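Local structure of hypothetical protein (Prochlorococcus marinus, 2HX5) at residues H28-R32 with H71-D75. The protein probably hydrolyses 1,4-dihydroxy-2-naphthoyl-CoA to 1,4-dihydroxy-2-naphthoate and CoA, a step in phylloquinone (vitamin K1) biosynthesis. Sequence-based numbering, arbitrary orientation.
Sequences HQLFR and HCQAD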
loop_
_atom_site.group_PDB
_atom_site.type_symbol
_atom_site.label_atom_id
_atom_site.label_comp_id
_atom_site.label_asym_id
_atom_site.label_seq_id
_atom_site.Cartn_x
_atom_site.Cartn_y
_atom_site.Cartn_z
ATOM N N HIS A 28 -5.483 7.206 -3.854
ATOM C CA HIS A 28 -6.157 5.954 -3.535
ATOM C C HIS A 28 -6.128 5.607 -2.057
ATOM O O HIS A 28 -6.902 4.754 -1.628
ATOM C CB HIS A 28 -5.652 4.777 -4.401
ATOM C CG HIS A 28 -4.201 4.487 -4.290
ATOM N ND1 HIS A 28 -3.670 3.893 -3.169
ATOM C CD2 HIS A 28 -3.198 4.569 -5.192
ATOM C CE1 HIS A 28 -2.374 3.708 -3.355
ATOM N NE2 HIS A 28 -2.075 4.071 -4.584
ATOM N N GLN A 29 -5.286 6.257 -1.281
ATOM C CA GLN A 29 -5.256 6.017 0.163
ATOM C C GLN A 29 -6.590 6.299 0.805
ATOM O O GLN A 29 -6.973 5.739 1.823
ATOM C CB GLN A 29 -4.211 6.912 0.846
ATOM C CG GLN A 29 -2.801 6.574 0.463
ATOM C CD GLN A 29 -2.290 5.365 1.178
ATOM O OE1 GLN A 29 -2.953 4.811 2.053
ATOM N NE2 GLN A 29 -1.093 4.965 0.847
ATOM N N LEU A 30 -7.321 7.241 0.190
ATOM C CA LEU A 30 -8.651 7.581 0.741
ATOM C C LEU A 30 -9.523 6.339 0.887
ATOM O O LEU A 30 -10.279 6.219 1.824
ATOM C CB LEU A 30 -9.389 8.613 -0.115
ATOM C CG LEU A 30 -10.520 9.360 0.628
ATOM C CD1 LEU A 30 -9.992 10.461 1.497
ATOM C CD2 LEU A 30 -11.586 9.912 -0.392
ATOM N N PHE A 31 -9.455 5.468 -0.109
ATOM C CA PHE A 31 -10.300 4.260 -0.077
ATOM C C PHE A 31 -9.925 3.294 0.986
ATOM O O PHE A 31 -10.771 2.635 1.591
ATOM C CB PHE A 31 -10.271 3.607 -1.467
ATOM C CG PHE A 31 -10.959 4.397 -2.539
ATOM C CD1 PHE A 31 -12.348 4.544 -2.539
ATOM C CD2 PHE A 31 -10.219 4.990 -3.522
ATOM C CE1 PHE A 31 -12.977 5.283 -3.494
ATOM C CE2 PHE A 31 -10.847 5.749 -4.489
ATOM C CZ PHE A 31 -12.241 5.856 -4.480
ATOM N N ARG A 32 -8.614 3.155 1.209
ATOM C CA ARG A 32 -8.153 2.355 2.345
ATOM C C ARG A 32 -8.695 2.910 3.671
ATOM O O ARG A 32 -9.184 2.215 4.562
ATOM C CB ARG A 32 -6.605 2.282 2.428
ATOM C CG ARG A 32 -6.158 1.549 3.690
ATOM C CD ARG A 32 -4.650 1.339 3.604
ATOM N NE ARG A 32 -3.905 2.593 3.757
ATOM C CZ ARG A 32 -3.602 3.174 4.907
ATOM N NH1 ARG A 32 -3.977 2.714 6.086
ATOM N NH2 ARG A 32 -2.909 4.290 4.890
ATOM N N HIS A 71 -18.833 -1.371 -6.403
ATOM C CA HIS A 71 -18.668 0.003 -6.926
ATOM C C HIS A 71 -18.092 0.854 -5.834
ATOM O O HIS A 71 -18.453 0.720 -4.663
ATOM C CB HIS A 71 -20.003 0.593 -7.399
ATOM C CG HIS A 71 -19.936 2.041 -7.761
ATOM N ND1 HIS A 71 -19.399 2.469 -8.957
ATOM C CD2 HIS A 71 -20.311 3.159 -7.088
ATOM C CE1 HIS A 71 -19.420 3.795 -8.994
ATOM N NE2 HIS A 71 -19.984 4.243 -7.880
ATOM N N CYS A 72 -17.205 1.756 -6.189
ATOM C CA CYS A 72 -16.815 2.813 -5.285
ATOM C C CYS A 72 -16.381 4.035 -6.047
ATOM O O CYS A 72 -16.104 3.969 -7.266
ATOM C CB CYS A 72 -15.692 2.415 -4.351
ATOM S SG CYS A 72 -14.113 1.962 -5.195
ATOM N N GLN A 73 -16.443 5.180 -5.388
ATOM C CA GLN A 73 -16.108 6.446 -5.998
ATOM C C GLN A 73 -15.718 7.447 -4.920
ATOM O O GLN A 73 -16.031 7.304 -3.752
ATOM C CB GLN A 73 -17.270 6.996 -6.818
ATOM C CG GLN A 73 -18.559 7.223 -6.056
ATOM C CD GLN A 73 -19.594 7.820 -6.949
ATOM O OE1 GLN A 73 -20.402 7.078 -7.576
ATOM N NE2 GLN A 73 -19.578 9.136 -7.087
ATOM N N ALA A 74 -15.036 8.482 -5.365
ATOM C CA ALA A 74 -14.624 9.574 -4.483
ATOM C C ALA A 74 -14.507 10.861 -5.216
ATOM O O ALA A 74 -14.143 10.871 -6.423
ATOM C CB ALA A 74 -13.331 9.295 -3.786
ATOM N N ASP A 75 -14.782 11.964 -4.511
ATOM C CA ASP A 75 -14.495 13.325 -5.009
ATOM C C ASP A 75 -13.455 13.920 -4.036
ATOM O O ASP A 75 -13.619 13.812 -2.816
ATOM C CB ASP A 75 -15.732 14.208 -4.971
ATOM C CG ASP A 75 -16.823 13.866 -5.947
ATOM O OD1 ASP A 75 -16.822 12.889 -6.673
ATOM O OD2 ASP A 75 -17.832 14.635 -5.902
#
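Phe31 reaches from the first turn of helix 29-45 to strand 65-76, its ring fitting between Cys72 and Ala74. CZ of Phe31 touches CB of Ala74 at 3.7 Å, while SG of Cys72 sits obliquely 4.4 Å from the ring centroid, a sulfur-aromatic contact. Between them, the backbone O of Gln73 meets the ring edge near its plane, 3.7 Å from CE1 of Phe31. With CG anti to the carbonyl carbon (chi1 -69°), the ring has Cys72 SG and Ala74 CB on opposite sides of its plane; Leu30 adds CD2 at 3.9 Å from the same CB of Ala74. Replacing Phe31 by alanine is likely to open a gap between Cys72 and Ala74 and to cost the subunit interface its Phe31-Phe31 stack.

This buried, largely apolar packing contrasts with the partly exposed Gln29, Arg32 and Gln73. On the helix, NE and NH2 of Arg32 grip OE1 of Gln29 side-on; on the strand's other face, NE2 of the buried His71 ring donates almost straight (169°) to OE1 of Gln73. Strand 65-76 pairs antiparallel with its counterpart in the second subunit, and the long helix packed against this continuous sheet is the hallmark of the hotdog fold of 4-hydroxybenzoyl-CoA thioesterases.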